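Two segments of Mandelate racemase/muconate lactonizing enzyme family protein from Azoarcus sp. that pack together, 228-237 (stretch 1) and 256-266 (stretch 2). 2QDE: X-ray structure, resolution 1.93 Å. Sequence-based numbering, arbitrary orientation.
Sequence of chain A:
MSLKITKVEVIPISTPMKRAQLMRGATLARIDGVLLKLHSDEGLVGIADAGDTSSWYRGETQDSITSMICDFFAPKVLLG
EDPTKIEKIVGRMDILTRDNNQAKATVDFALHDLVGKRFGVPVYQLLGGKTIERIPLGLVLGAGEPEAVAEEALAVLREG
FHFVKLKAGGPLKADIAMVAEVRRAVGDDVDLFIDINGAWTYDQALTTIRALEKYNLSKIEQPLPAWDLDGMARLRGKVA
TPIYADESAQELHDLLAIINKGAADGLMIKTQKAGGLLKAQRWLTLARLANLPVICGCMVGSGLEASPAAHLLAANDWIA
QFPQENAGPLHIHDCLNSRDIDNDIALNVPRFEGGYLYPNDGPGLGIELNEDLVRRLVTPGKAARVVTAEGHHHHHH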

# COMPACT_ATOMS: atom_id res chain seq x y z
N ASP A 228 11.61 1.67 16.35
CA ASP A 228 11.36 0.46 15.57
C ASP A 228 9.88 0.09 15.42
O ASP A 228 9.46 -0.98 15.87
CB ASP A 228 12.14 -0.71 16.19
CG ASP A 228 12.21 -1.92 15.27
OD1 ASP A 228 11.94 -1.77 14.05
OD2 ASP A 228 12.56 -3.01 15.76
N LEU A 229 9.11 0.95 14.75
CA LEU A 229 7.68 0.68 14.56
C LEU A 229 7.44 -0.49 13.61
O LEU A 229 6.50 -1.26 13.80
CB LEU A 229 6.96 1.94 14.04
CG LEU A 229 6.96 3.13 15.00
CD1 LEU A 229 6.09 4.26 14.45
CD2 LEU A 229 6.44 2.69 16.36
N ASP A 230 8.28 -0.62 12.58
CA ASP A 230 8.13 -1.73 11.65
C ASP A 230 8.37 -3.03 12.42
O ASP A 230 7.66 -4.01 12.24
CB ASP A 230 9.13 -1.63 10.49
CG ASP A 230 8.87 -0.42 9.59
OD1 ASP A 230 7.71 -0.23 9.18
OD2 ASP A 230 9.82 0.33 9.31
N GLY A 231 9.38 -3.01 13.29
CA GLY A 231 9.67 -4.19 14.09
C GLY A 231 8.52 -4.51 15.04
O GLY A 231 8.15 -5.67 15.20
N MET A 232 7.95 -3.48 15.66
CA MET A 232 6.84 -3.68 16.58
C MET A 232 5.69 -4.33 15.82
O MET A 232 5.05 -5.27 16.31
CB MET A 232 6.40 -2.35 17.18
CG MET A 232 7.38 -1.76 18.21
SD MET A 232 7.26 -2.51 19.86
CE MET A 232 5.79 -1.63 20.49
N ALA A 233 5.43 -3.84 14.61
CA ALA A 233 4.37 -4.40 13.79
C ALA A 233 4.75 -5.83 13.42
O ALA A 233 3.95 -6.75 13.59
CB ALA A 233 4.18 -3.56 12.52
N ARG A 234 5.98 -6.02 12.96
CA ARG A 234 6.45 -7.35 12.57
C ARG A 234 6.38 -8.35 13.73
O ARG A 234 6.16 -9.55 13.52
CB ARG A 234 7.89 -7.28 12.04
CG ARG A 234 8.34 -8.56 11.34
CD ARG A 234 9.85 -8.61 11.17
NE ARG A 234 10.37 -7.39 10.56
CZ ARG A 234 11.20 -6.55 11.18
NH1 ARG A 234 11.59 -6.79 12.42
NH2 ARG A 234 11.63 -5.46 10.55
N LEU A 235 6.56 -7.86 14.96
CA LEU A 235 6.51 -8.70 16.14
C LEU A 235 5.08 -9.12 16.40
O LEU A 235 4.81 -10.29 16.70
CB LEU A 235 7.04 -7.93 17.37
CG LEU A 235 7.22 -8.73 18.66
CD1 LEU A 235 8.21 -9.86 18.43
CD2 LEU A 235 7.73 -7.80 19.76
N ARG A 236 4.16 -8.18 16.28
CA ARG A 236 2.75 -8.46 16.49
C ARG A 236 2.27 -9.55 15.53
O ARG A 236 1.27 -10.22 15.79
CB ARG A 236 1.91 -7.19 16.28
CG ARG A 236 2.19 -6.09 17.30
CD ARG A 236 1.18 -4.94 17.25
NE ARG A 236 -0.18 -5.43 17.43
CZ ARG A 236 -1.02 -5.70 16.44
NH1 ARG A 236 -0.63 -5.51 15.18
NH2 ARG A 236 -2.21 -6.20 16.70
N GLY A 237 3.00 -9.73 14.43
CA GLY A 237 2.63 -10.74 13.46
C GLY A 237 3.23 -12.11 13.76
O GLY A 237 2.93 -13.09 13.07
N LEU A 256 0.16 8.62 15.14
CA LEU A 256 -0.39 8.44 13.80
C LEU A 256 0.34 7.28 13.12
O LEU A 256 -0.30 6.40 12.54
CB LEU A 256 -0.21 9.72 12.97
CG LEU A 256 -0.57 9.59 11.49
CD1 LEU A 256 -2.01 9.13 11.35
CD2 LEU A 256 -0.37 10.92 10.79
N ALA A 257 1.66 7.28 13.20
CA ALA A 257 2.44 6.22 12.59
C ALA A 257 2.11 4.88 13.24
O ALA A 257 2.08 3.84 12.57
CB ALA A 257 3.94 6.51 12.71
N ILE A 258 1.85 4.90 14.54
CA ILE A 258 1.52 3.67 15.24
C ILE A 258 0.22 3.06 14.74
O ILE A 258 0.14 1.85 14.52
CB ILE A 258 1.42 3.89 16.77
CG1 ILE A 258 2.82 4.15 17.34
CG2 ILE A 258 0.80 2.67 17.44
CD1 ILE A 258 2.83 4.54 18.81
N ILE A 259 -0.82 3.87 14.56
CA ILE A 259 -2.07 3.31 14.09
C ILE A 259 -1.96 2.93 12.60
O ILE A 259 -2.55 1.94 12.17
CB ILE A 259 -3.28 4.27 14.33
CG1 ILE A 259 -3.55 5.14 13.12
CG2 ILE A 259 -3.03 5.15 15.54
CD1 ILE A 259 -4.72 4.64 12.31
N ASN A 260 -1.18 3.69 11.83
CA ASN A 260 -1.01 3.38 10.41
C ASN A 260 -0.24 2.09 10.18
O ASN A 260 -0.56 1.32 9.28
CB ASN A 260 -0.31 4.52 9.67
CG ASN A 260 -1.21 5.72 9.47
OD1 ASN A 260 -2.43 5.59 9.39
ND2 ASN A 260 -0.61 6.90 9.38
N LYS A 261 0.79 1.85 10.98
CA LYS A 261 1.60 0.65 10.84
C LYS A 261 1.06 -0.52 11.66
O LYS A 261 1.57 -1.64 11.54
CB LYS A 261 3.04 0.94 11.27
CG LYS A 261 3.78 1.96 10.41
CD LYS A 261 5.19 2.18 10.94
CE LYS A 261 5.97 3.22 10.12
NZ LYS A 261 6.25 2.76 8.73
N GLY A 262 0.05 -0.28 12.48
CA GLY A 262 -0.48 -1.35 13.31
C GLY A 262 0.65 -1.87 14.18
O GLY A 262 0.95 -3.07 14.20
N ALA A 263 1.28 -0.96 14.91
CA ALA A 263 2.42 -1.31 15.76
C ALA A 263 2.09 -1.54 17.23
O ALA A 263 2.98 -1.87 18.02
CB ALA A 263 3.49 -0.22 15.64
N ALA A 264 0.83 -1.38 17.62
CA ALA A 264 0.49 -1.57 19.03
C ALA A 264 -0.94 -2.00 19.31
O ALA A 264 -1.86 -1.69 18.56
CB ALA A 264 0.80 -0.29 19.81
N ASP A 265 -1.11 -2.69 20.44
CA ASP A 265 -2.41 -3.17 20.89
C ASP A 265 -2.90 -2.32 22.07
O ASP A 265 -4.02 -2.48 22.55
CB ASP A 265 -2.30 -4.63 21.34
CG ASP A 265 -1.94 -5.56 20.20
OD1 ASP A 265 -2.74 -5.64 19.24
OD2 ASP A 265 -0.86 -6.20 20.25
N GLY A 266 -2.03 -1.41 22.51
CA GLY A 266 -2.36 -0.54 23.64
C GLY A 266 -1.26 0.49 23.79
O GLY A 266 -0.21 0.37 23.17

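Helix 229-236 runs at 35° to helix 256-261, their N-to-C directions roughly aligned, and the axes come no nearer than 10.0 Å. The nearest CA atoms across the stretches are those of A233 and A263, 4.2 Å apart, just past the second helix; both residues are alanines whose CA-to-CB bonds point sideways. D228 caps the first helix, its OD1 accepting from G231 N at 2.9 Å. The chain leaves helical geometry at G262, whose positive phi by itself favours glycine.

L229 supplies the apolar anchor. Its CD1 meets A257 CB at 3.6 Å and its CD2 reaches I258 CG1 at 4.0 Å, while M232 CB packs 3.9 Å from A263 CB. A233 CB sits 3.4 Å from K261 O, so a methyl packs against the carbonyl just before the turn at G262.

Two charge pairs lie at the margins of this apolar patch. The stronger is two-pronged: R236 NE donates to D265 OD2 at 3.0 Å and R236 NH2 to D265 OD1 at 2.7 Å, matching guanidinium to carboxylate. R236 NH1 adds a weak bond to G262 O at 3.1 Å, tying the same side chain to the turn. At the more exposed margin, K261 NZ forms a salt bridge with D230 OD1, whose hydrogen bond is weak at 3.4 Å. A263 O, buried without a partner, is a polar cost of the close fit.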